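Side-chain contacts in cytoplasmic export protein 1 (Saccharomyces cerevisiae, PDB 3VWA), which belongs to the nuclear tRNA export machinery and may pass aminoacylated tRNA from export receptors at the nuclear pore to the translation machinery: residues V109-G112 with I113-L117; I241-Y244 with Q245-E249; K258-V261 with M262-E266. One frame throughout, in Å; residues are numbered along the deposited sequence.

Interaction 1 of 3, residues V109-G112 with I113-L117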
ATOM      1  N   VAL A 109      11.365  13.850  -7.209  1.00 28.27           N
ATOM      2  CA  VAL A 109      12.816  13.994  -7.204  1.00 26.10           C
ATOM      3  C   VAL A 109      13.109  15.378  -6.591  1.00 25.55           C
ATOM      4  O   VAL A 109      14.011  15.527  -5.777  1.00 30.65           O
ATOM      5  CB  VAL A 109      13.393  13.904  -8.681  1.00 28.37           C
ATOM      6  CG1 VAL A 109      14.909  14.185  -8.747  1.00 25.11           C
ATOM      7  CG2 VAL A 109      13.088  12.563  -9.339  1.00 26.97           C
ATOM      8  N   GLU A 110      12.332  16.379  -6.977  1.00 23.78           N
ATOM      9  CA  GLU A 110      12.512  17.721  -6.493  1.00 25.75           C
ATOM     10  C   GLU A 110      12.208  17.805  -4.978  1.00 24.82           C
ATOM     11  O   GLU A 110      12.884  18.502  -4.249  1.00 25.27           O
ATOM     12  CB  GLU A 110      11.601  18.721  -7.262  1.00 26.40           C
ATOM     13  CG  GLU A 110      12.045  19.097  -8.685  1.00 30.16           C
ATOM     14  CD  GLU A 110      10.920  19.719  -9.512  1.00 30.59           C
ATOM     15  OE1 GLU A 110      10.090  20.480  -8.935  1.00 30.02           O
ATOM     16  OE2 GLU A 110      10.868  19.448 -10.734  1.00 25.77           O
ATOM     17  N   LEU A 111      11.164  17.121  -4.544  1.00 26.07           N
ATOM     18  CA  LEU A 111      10.854  16.993  -3.112  1.00 29.51           C
ATOM     19  C   LEU A 111      12.023  16.385  -2.332  1.00 28.22           C
ATOM     20  O   LEU A 111      12.410  16.919  -1.311  1.00 27.06           O
ATOM     21  CB  LEU A 111       9.569  16.192  -2.915  1.00 30.81           C
ATOM     22  CG  LEU A 111       8.718  16.332  -1.625  1.00 32.91           C
ATOM     23  CD1 LEU A 111       8.634  15.011  -0.908  1.00 28.69           C
ATOM     24  CD2 LEU A 111       9.082  17.466  -0.666  1.00 30.25           C
ATOM     25  N   GLY A 112      12.647  15.326  -2.848  1.00 29.13           N
ATOM     26  CA  GLY A 112      13.771  14.710  -2.114  1.00 25.91           C
ATOM     27  C   GLY A 112      14.949  15.650  -2.047  1.00 27.99           C
ATOM     28  O   GLY A 112      15.596  15.832  -1.012  1.00 26.58           O
ATOM     29  N   ILE A 113      15.207  16.313  -3.160  1.00 28.65           N
ATOM     30  CA  ILE A 113      16.285  17.312  -3.191  1.00 26.79           C
ATOM     31  C   ILE A 113      16.040  18.394  -2.153  1.00 25.79           C
ATOM     32  O   ILE A 113      16.973  18.838  -1.491  1.00 25.20           O
ATOM     33  CB  ILE A 113      16.397  17.942  -4.589  1.00 27.50           C
ATOM     34  CG1 ILE A 113      17.053  16.917  -5.533  1.00 29.83           C
ATOM     35  CG2 ILE A 113      17.214  19.213  -4.561  1.00 21.97           C
ATOM     36  CD1 ILE A 113      16.974  17.343  -6.999  1.00 28.40           C
ATOM     37  N   SER A 114      14.784  18.805  -2.010  1.00 26.00           N
ATOM     38  CA  SER A 114      14.430  19.813  -0.989  1.00 24.82           C
ATOM     39  C   SER A 114      14.679  19.287   0.459  1.00 27.39           C
ATOM     40  O   SER A 114      15.068  20.058   1.352  1.00 26.33           O
ATOM     41  CB  SER A 114      13.013  20.352  -1.174  1.00 24.07           C
ATOM     42  OG  SER A 114      11.982  19.489  -0.691  1.00 23.86           O
ATOM     43  N   GLN A 115      14.533  17.976   0.671  1.00 24.23           N
ATOM     44  CA  GLN A 115      14.801  17.410   1.972  1.00 26.10           C
ATOM     45  C   GLN A 115      16.307  17.392   2.244  1.00 30.03           C
ATOM     46  O   GLN A 115      16.734  17.665   3.362  1.00 33.41           O
ATOM     47  CB  GLN A 115      14.190  16.015   2.080  1.00 26.97           C
ATOM     48  CG  GLN A 115      12.671  16.028   2.159  1.00 23.96           C
ATOM     49  CD  GLN A 115      12.056  14.739   1.696  1.00 24.30           C
ATOM     50  OE1 GLN A 115      12.746  13.843   1.200  1.00 25.05           O
ATOM     51  NE2 GLN A 115      10.738  14.621   1.863  1.00 24.50           N
ATOM     52  N   LEU A 116      17.109  17.137   1.204  1.00 30.51           N
ATOM     53  CA  LEU A 116      18.563  17.106   1.340  1.00 27.62           C
ATOM     54  C   LEU A 116      19.089  18.521   1.612  1.00 27.45           C
ATOM     55  O   LEU A 116      20.035  18.691   2.377  1.00 28.34           O
ATOM     56  CB  LEU A 116      19.210  16.544   0.062  1.00 27.26           C
ATOM     57  CG  LEU A 116      18.957  15.094  -0.298  1.00 26.34           C
ATOM     58  CD1 LEU A 116      19.822  14.773  -1.499  1.00 30.51           C
ATOM     59  CD2 LEU A 116      19.337  14.129   0.832  1.00 25.07           C
ATOM     60  N   LEU A 117      18.454  19.522   1.003  1.00 24.82           N
ATOM     61  CA  LEU A 117      18.803  20.911   1.226  1.00 24.61           C
ATOM     62  C   LEU A 117      18.484  21.391   2.647  1.00 25.54           C
ATOM     63  O   LEU A 117      19.253  22.135   3.232  1.00 29.87           O
ATOM     64  CB  LEU A 117      18.145  21.800   0.147  1.00 24.83           C
ATOM     65  CG  LEU A 117      18.753  21.590  -1.270  1.00 30.86           C
ATOM     66  CD1 LEU A 117      17.865  22.167  -2.374  1.00 30.68           C
ATOM     67  CD2 LEU A 117      20.130  22.248  -1.414  1.00 26.94           C
TER

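Interaction 2 of 3, residues I241-Y244 with Q245-E249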
ATOM      1  N   ILE A 241       6.104  19.762  -2.676  1.00 31.56           N
ATOM      2  CA  ILE A 241       6.915  20.515  -1.742  1.00 34.56           C
ATOM      3  C   ILE A 241       6.022  21.205  -0.683  1.00 38.01           C
ATOM      4  O   ILE A 241       6.269  21.094   0.534  1.00 31.15           O
ATOM      5  CB  ILE A 241       7.816  21.515  -2.479  1.00 34.61           C
ATOM      6  CG1 ILE A 241       8.919  20.736  -3.192  1.00 34.46           C
ATOM      7  CG2 ILE A 241       8.427  22.516  -1.493  1.00 34.24           C
ATOM      8  CD1 ILE A 241       9.948  21.608  -3.866  1.00 35.32           C
ATOM      9  N   ASN A 242       4.961  21.868  -1.153  1.00 36.34           N
ATOM     10  CA  ASN A 242       3.994  22.500  -0.251  1.00 37.02           C
ATOM     11  C   ASN A 242       3.221  21.474   0.580  1.00 31.17           C
ATOM     12  O   ASN A 242       2.985  21.654   1.760  1.00 29.96           O
ATOM     13  CB  ASN A 242       3.007  23.375  -1.034  1.00 41.72           C
ATOM     14  CG  ASN A 242       3.701  24.519  -1.785  1.00 50.74           C
ATOM     15  OD1 ASN A 242       4.076  24.376  -2.957  1.00 46.54           O
ATOM     16  ND2 ASN A 242       3.905  25.657  -1.094  1.00 50.91           N
ATOM     17  N   PHE A 243       2.778  20.399  -0.034  1.00 27.07           N
ATOM     18  CA  PHE A 243       1.963  19.489   0.734  1.00 25.80           C
ATOM     19  C   PHE A 243       2.764  18.825   1.895  1.00 26.47           C
ATOM     20  O   PHE A 243       2.260  18.650   3.011  1.00 22.25           O
ATOM     21  CB  PHE A 243       1.268  18.506  -0.173  1.00 23.46           C
ATOM     22  CG  PHE A 243       0.528  17.453   0.554  1.00 21.92           C
ATOM     23  CD1 PHE A 243      -0.668  17.751   1.196  1.00 24.28           C
ATOM     24  CD2 PHE A 243       1.068  16.186   0.681  1.00 24.08           C
ATOM     25  CE1 PHE A 243      -1.310  16.782   1.903  1.00 22.68           C
ATOM     26  CE2 PHE A 243       0.411  15.193   1.362  1.00 22.49           C
ATOM     27  CZ  PHE A 243      -0.784  15.495   1.982  1.00 21.37           C
ATOM     28  N   TYR A 244       4.020  18.525   1.619  1.00 24.71           N
ATOM     29  CA  TYR A 244       4.888  17.931   2.555  1.00 26.79           C
ATOM     30  C   TYR A 244       5.089  18.857   3.792  1.00 27.09           C
ATOM     31  O   TYR A 244       5.106  18.405   4.894  1.00 27.13           O
ATOM     32  CB  TYR A 244       6.203  17.642   1.845  1.00 25.46           C
ATOM     33  CG  TYR A 244       7.288  17.183   2.778  1.00 23.49           C
ATOM     34  CD1 TYR A 244       7.240  15.910   3.361  1.00 22.99           C
ATOM     35  CD2 TYR A 244       8.341  18.027   3.099  1.00 26.17           C
ATOM     36  CE1 TYR A 244       8.217  15.486   4.223  1.00 22.00           C
ATOM     37  CE2 TYR A 244       9.341  17.615   3.960  1.00 26.63           C
ATOM     38  CZ  TYR A 244       9.247  16.323   4.514  1.00 26.92           C
ATOM     39  OH  TYR A 244      10.224  15.863   5.343  1.00 32.83           O
ATOM     40  N   GLN A 245       5.227  20.147   3.580  1.00 29.06           N
ATOM     41  CA  GLN A 245       5.289  21.085   4.661  1.00 34.71           C
ATOM     42  C   GLN A 245       4.042  21.064   5.579  1.00 36.66           C
ATOM     43  O   GLN A 245       4.194  21.135   6.811  1.00 34.34           O
ATOM     44  CB  GLN A 245       5.596  22.495   4.143  1.00 40.45           C
ATOM     45  CG  GLN A 245       5.731  23.536   5.234  1.00 50.46           C
ATOM     46  CD  GLN A 245       5.790  24.965   4.721  1.00 59.22           C
ATOM     47  OE1 GLN A 245       6.311  25.234   3.630  1.00 70.32           O
ATOM     48  NE2 GLN A 245       5.268  25.896   5.518  1.00 60.88           N
ATOM     49  N   GLU A 246       2.846  20.984   4.981  1.00 29.54           N
ATOM     50  CA  GLU A 246       1.599  20.812   5.721  1.00 31.39           C
ATOM     51  C   GLU A 246       1.639  19.527   6.527  1.00 31.06           C
ATOM     52  O   GLU A 246       1.325  19.524   7.723  1.00 29.45           O
ATOM     53  CB  GLU A 246       0.381  20.714   4.778  1.00 31.57           C
ATOM     54  CG  GLU A 246      -0.101  21.992   4.142  1.00 31.94           C
ATOM     55  CD  GLU A 246      -1.210  21.717   3.137  1.00 32.67           C
ATOM     56  OE1 GLU A 246      -2.380  21.546   3.536  1.00 30.60           O
ATOM     57  OE2 GLU A 246      -0.911  21.674   1.922  1.00 38.00           O
ATOM     58  N   LEU A 247       2.041  18.441   5.868  1.00 27.48           N
ATOM     59  CA  LEU A 247       2.060  17.138   6.462  1.00 29.42           C
ATOM     60  C   LEU A 247       2.943  17.102   7.701  1.00 31.04           C
ATOM     61  O   LEU A 247       2.507  16.642   8.764  1.00 30.23           O
ATOM     62  CB  LEU A 247       2.582  16.133   5.445  1.00 31.65           C
ATOM     63  CG  LEU A 247       2.035  14.719   5.499  1.00 36.57           C
ATOM     64  CD1 LEU A 247       0.517  14.710   5.590  1.00 35.97           C
ATOM     65  CD2 LEU A 247       2.505  14.012   4.210  1.00 38.61           C
ATOM     66  N   ARG A 248       4.170  17.587   7.555  1.00 28.68           N
ATOM     67  CA  ARG A 248       5.127  17.679   8.647  1.00 35.34           C
ATOM     68  C   ARG A 248       4.638  18.450   9.852  1.00 32.75           C
ATOM     69  O   ARG A 248       5.135  18.218  10.921  1.00 36.24           O
ATOM     70  CB  ARG A 248       6.352  18.451   8.205  1.00 37.58           C
ATOM     71  CG  ARG A 248       7.580  17.640   7.916  1.00 45.57           C
ATOM     72  CD  ARG A 248       8.470  18.572   7.115  1.00 53.65           C
ATOM     73  NE  ARG A 248       9.733  18.874   7.766  1.00 60.21           N
ATOM     74  CZ  ARG A 248      10.512  19.909   7.451  1.00 69.94           C
ATOM     75  NH1 ARG A 248      11.665  20.078   8.090  1.00 70.77           N
ATOM     76  NH2 ARG A 248      10.148  20.778   6.510  1.00 69.02           N
ATOM     77  N   GLU A 249       3.709  19.379   9.643  1.00 31.81           N
ATOM     78  CA  GLU A 249       3.183  20.250  10.680  1.00 31.78           C
ATOM     79  C   GLU A 249       1.850  19.751  11.159  1.00 27.23           C
ATOM     80  O   GLU A 249       1.186  20.387  11.976  1.00 26.99           O
ATOM     81  CB  GLU A 249       3.004  21.657  10.110  1.00 32.65           C
ATOM     82  CG  GLU A 249       4.287  22.457  10.156  1.00 40.95           C
ATOM     83  CD  GLU A 249       4.127  23.879   9.649  1.00 44.10           C
ATOM     84  OE1 GLU A 249       3.007  24.441   9.658  1.00 49.27           O
ATOM     85  OE2 GLU A 249       5.147  24.442   9.247  1.00 51.46           O
TER

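Interaction 3 of 3, residues K258-V261 with M262-E266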
ATOM      1  N   LYS A 258      -5.991  20.150  10.660  1.00 19.96           N
ATOM      2  CA  LYS A 258      -5.652  18.820  10.117  1.00 21.99           C
ATOM      3  C   LYS A 258      -6.536  18.336   8.976  1.00 20.75           C
ATOM      4  O   LYS A 258      -6.047  17.757   7.986  1.00 15.58           O
ATOM      5  CB  LYS A 258      -5.739  17.787  11.257  1.00 23.48           C
ATOM      6  CG  LYS A 258      -4.736  18.095  12.336  1.00 25.02           C
ATOM      7  CD  LYS A 258      -4.632  16.852  13.220  1.00 28.27           C
ATOM      8  CE  LYS A 258      -3.700  17.098  14.367  1.00 29.05           C
ATOM      9  NZ  LYS A 258      -3.663  15.738  15.004  1.00 36.59           N
ATOM     10  N   LEU A 259      -7.836  18.554   9.172  1.00 19.80           N
ATOM     11  CA  LEU A 259      -8.846  18.271   8.200  1.00 21.98           C
ATOM     12  C   LEU A 259      -8.625  19.052   6.889  1.00 21.88           C
ATOM     13  O   LEU A 259      -8.932  18.532   5.791  1.00 21.87           O
ATOM     14  CB  LEU A 259     -10.197  18.730   8.750  1.00 23.42           C
ATOM     15  CG  LEU A 259     -11.427  17.858   8.542  1.00 33.03           C
ATOM     16  CD1 LEU A 259     -12.714  18.716   8.533  1.00 31.25           C
ATOM     17  CD2 LEU A 259     -11.385  16.933   7.318  1.00 30.12           C
ATOM     18  N   VAL A 260      -8.165  20.303   6.982  1.00 17.82           N
ATOM     19  CA  VAL A 260      -7.822  21.027   5.751  1.00 19.34           C
ATOM     20  C   VAL A 260      -6.657  20.327   4.978  1.00 22.69           C
ATOM     21  O   VAL A 260      -6.691  20.208   3.751  1.00 22.61           O
ATOM     22  CB  VAL A 260      -7.438  22.473   5.995  1.00 17.38           C
ATOM     23  CG1 VAL A 260      -6.826  23.091   4.715  1.00 17.49           C
ATOM     24  CG2 VAL A 260      -8.669  23.289   6.456  1.00 16.78           C
ATOM     25  N   VAL A 261      -5.623  19.920   5.704  1.00 22.07           N
ATOM     26  CA  VAL A 261      -4.483  19.185   5.135  1.00 22.13           C
ATOM     27  C   VAL A 261      -4.953  17.947   4.367  1.00 23.03           C
ATOM     28  O   VAL A 261      -4.541  17.709   3.234  1.00 21.31           O
ATOM     29  CB  VAL A 261      -3.528  18.722   6.224  1.00 23.84           C
ATOM     30  CG1 VAL A 261      -2.389  17.852   5.615  1.00 22.98           C
ATOM     31  CG2 VAL A 261      -2.995  19.949   6.983  1.00 22.28           C
HETATM   32  N   MSE A 262      -5.820  17.172   4.988  1.00 23.04           N
HETATM   33  CA  MSE A 262      -6.451  16.036   4.295  1.00 24.10           C
HETATM   34  C   MSE A 262      -7.343  16.473   3.160  1.00 22.88           C
HETATM   35  O   MSE A 262      -7.381  15.820   2.160  1.00 25.46           O
HETATM   36  CB  MSE A 262      -7.240  15.168   5.281  1.00 23.44           C
HETATM   37  CG  MSE A 262      -6.334  14.429   6.277  1.00 23.68           C
HETATM   38 SE   MSE A 262      -4.568  13.778   5.574  1.00 30.74          SE
HETATM   39  CE  MSE A 262      -3.828  14.906   4.225  1.00 33.54           C
ATOM     40  N   SER A 263      -8.105  17.551   3.324  1.00 22.05           N
ATOM     41  CA  SER A 263      -8.824  18.145   2.190  1.00 22.04           C
ATOM     42  C   SER A 263      -7.938  18.572   1.020  1.00 19.84           C
ATOM     43  O   SER A 263      -8.300  18.395  -0.177  1.00 19.39           O
ATOM     44  CB  SER A 263      -9.660  19.302   2.681  1.00 22.51           C
ATOM     45  OG  SER A 263     -10.626  18.701   3.528  1.00 23.69           O
ATOM     46  N   ASN A 264      -6.780  19.111   1.349  1.00 18.68           N
ATOM     47  CA  ASN A 264      -5.788  19.434   0.330  1.00 21.91           C
ATOM     48  C   ASN A 264      -5.268  18.152  -0.330  1.00 24.63           C
ATOM     49  O   ASN A 264      -5.114  18.082  -1.562  1.00 22.85           O
ATOM     50  CB  ASN A 264      -4.627  20.215   0.942  1.00 21.09           C
ATOM     51  CG  ASN A 264      -4.987  21.649   1.153  1.00 23.13           C
ATOM     52  OD1 ASN A 264      -5.960  22.120   0.566  1.00 21.49           O
ATOM     53  ND2 ASN A 264      -4.201  22.373   1.971  1.00 22.09           N
ATOM     54  N   LEU A 265      -5.069  17.116   0.490  1.00 22.42           N
ATOM     55  CA  LEU A 265      -4.608  15.838  -0.037  1.00 22.23           C
ATOM     56  C   LEU A 265      -5.632  15.302  -1.007  1.00 23.03           C
ATOM     57  O   LEU A 265      -5.277  14.858  -2.093  1.00 23.07           O
ATOM     58  CB  LEU A 265      -4.331  14.845   1.074  1.00 20.44           C
ATOM     59  CG  LEU A 265      -4.182  13.345   0.724  1.00 24.61           C
ATOM     60  CD1 LEU A 265      -3.034  13.133  -0.253  1.00 23.73           C
ATOM     61  CD2 LEU A 265      -3.931  12.533   2.005  1.00 21.20           C
ATOM     62  N   GLU A 266      -6.896  15.349  -0.620  1.00 20.65           N
ATOM     63  CA  GLU A 266      -7.945  14.875  -1.496  1.00 23.38           C
ATOM     64  C   GLU A 266      -8.016  15.592  -2.858  1.00 25.21           C
ATOM     65  O   GLU A 266      -8.364  14.961  -3.835  1.00 21.74           O
ATOM     66  CB  GLU A 266      -9.316  15.024  -0.825  1.00 21.80           C
ATOM     67  CG  GLU A 266     -10.536  14.550  -1.645  1.00 23.62           C
ATOM     68  CD  GLU A 266     -11.849  15.172  -1.130  1.00 25.48           C
ATOM     69  OE1 GLU A 266     -11.817  15.871  -0.094  1.00 27.39           O
ATOM     70  OE2 GLU A 266     -12.912  15.014  -1.759  1.00 28.44           O
TER

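Interaction 1 of 3, residues V109-G112 with I113-L117
Leu111 meets both Ser114 and Gln115 one turn further along helix 106-122. The polar contacts centre on the backbone carbonyl of Leu111. Its O accepts the regular helical bond from Gln115 N at 3.1 Å. It also takes a shorter bond of 2.7 Å from Ser114 OG. The hydroxyl comes in well off the C=O direction, with an angle at the oxygen of 124°. Ser114 manages this because its OG sits between the backbone N and the carbonyl carbon (chi1 79°), which turns it back over the preceding turn. Ile113 N, Ser114 N and Leu116 N continue the i to i+4 pattern with Val109, Glu110 and Gly112.

The apolar contact is lighter. Val109 CG1 and Ile113 CD1 touch at 4.2 Å, one side chain slanting across the other. The Leu111 methyls pack instead against polar ends. CD1 lies 3.5 Å from Gln115 NE2, and CD2 is equally near Ser114 OG.

The Gln115 amide leans back along the helix. Its OE1 passes 3.6 Å from Gly112 CA and accepts a hydrogen bond from Trp144 N. With the amide cut back to an alanine, Trp144 N is likely to lose its acceptor and a gap to open beside Leu111 CD1. Glu110 directs its carboxylate elsewhere, to a salt bridge with Lys106 and a hydrogen bond from Asn238.

The helix is buried in the kinase-like domain and probably corresponds to helix E of protein kinases. Helix 186-198 packs on Ile113, Leu116 and Leu117. Leu111 and Ser114 face helix 239-248, and the Gln115 bond ties the helix to strand 144-146.

Interaction 2 of 3, residues I241-Y244 with Q245-E249
The Tyr244 ring has the aliphatic part of Arg248 over one face. Arg248 CG stands above the ring, and CD comes within 3.4 Å of Tyr244 CE2. The guanidinium lies 12° from parallel to the ring plane, but displaced outward past the CE2 side of the ring, so the methylene groups carry most of the contact. Gln115 of helix 106-122 lies over the opposite face, its NE2 3.5 Å from Tyr244 CZ. The ring therefore lies between Arg248 and the Gln115 amide.

Phe243 points to another side of the helix. Leu247 meets this ring obliquely with both methyl groups, CD2 at 3.7 Å from Phe243 CE2 and CD1 at 3.9 Å from Phe243 CZ. Glu246 OE2 comes to 4.0 Å from Phe243 CD1, with the carboxylate plane nearly perpendicular to the ring at 84°. Both aromatic side chains have CG anti to the backbone N, but they leave successive residues and so diverge.

Within helix 239-248 these contacts are i to i+3 or i to i+4. That helix probably lies where the kinase-like domain passes into the helices that lead to the HEAT repeats. Tyr244 and Ile241 face helix 106-122, whereas Phe243 packs on helix 255-271 and helix 283-303.

Leu247 N and Arg248 N bond to the carbonyl oxygens of Phe243 and Tyr244, each at 2.9 Å. The bond from Gln245 N to Ile241 O is weak. Glu246 OE1 is hydrogen-bonded to Asn264 ND2 of helix 255-271.

Interaction 3 of 3, residues K258-V261 with M262-E266
Met262, Ser263, Asn264 and Leu265 each give their backbone N-H to the carbonyl four residues earlier, from Lys258 to Val261, in regular alpha-helix geometry. Ser263 adds a second bond: its OG reaches Leu259 O at 2.8 Å. The N-H and the hydroxyl approach this oxygen from opposite faces of the carbonyl plane, so it is gripped twice by one residue. Ser263 OG lies anti to its own carbonyl carbon (chi1 -65°), which directs it back down the helix.

Met262, modelled as selenomethionine, bends at chi2 and chi3 and curls its methyl group over Val261. CE lies 3.6 Å from Val261 CG1. Val260 and Asn264 run side by side in the same direction, with CG1 of the valine 3.9 Å from ND2 of the asparagine. That ND2 donates to Glu246.

Val261, Met262 and Leu265 pack on Phe243 of helix 239-248, and Met262 also reaches helices 283-303 and 321-335. The chemistry implies a division of labour: apolar side chains and the Asn264-Glu246 bond join the helix to its neighbours, while Ser263 spends its hydroxyl on the helix's own backbone.

In the fold
Interactions 1 to 3 follow one another across three helices, 106-122, 239-248 and 255-271. Interaction 1 is the most deeply buried and belongs to the kinase-like domain. Interactions 2 and 3 are partly buried, interaction 2 with three exposed residues and interaction 3 with one. Helix 239-248 is the shared element: it touches interaction 1 through Ile241 and Tyr244 and interaction 3 through Phe243 and Glu246. Interactions 1 and 3 do not touch, their nearest atoms being about 12 Å apart. The two share serine-to-backbone bonds, whereas interaction 2 relies on aromatic rings. The joint between 1 and 2 is packing; that between 2 and 3 adds a polar link.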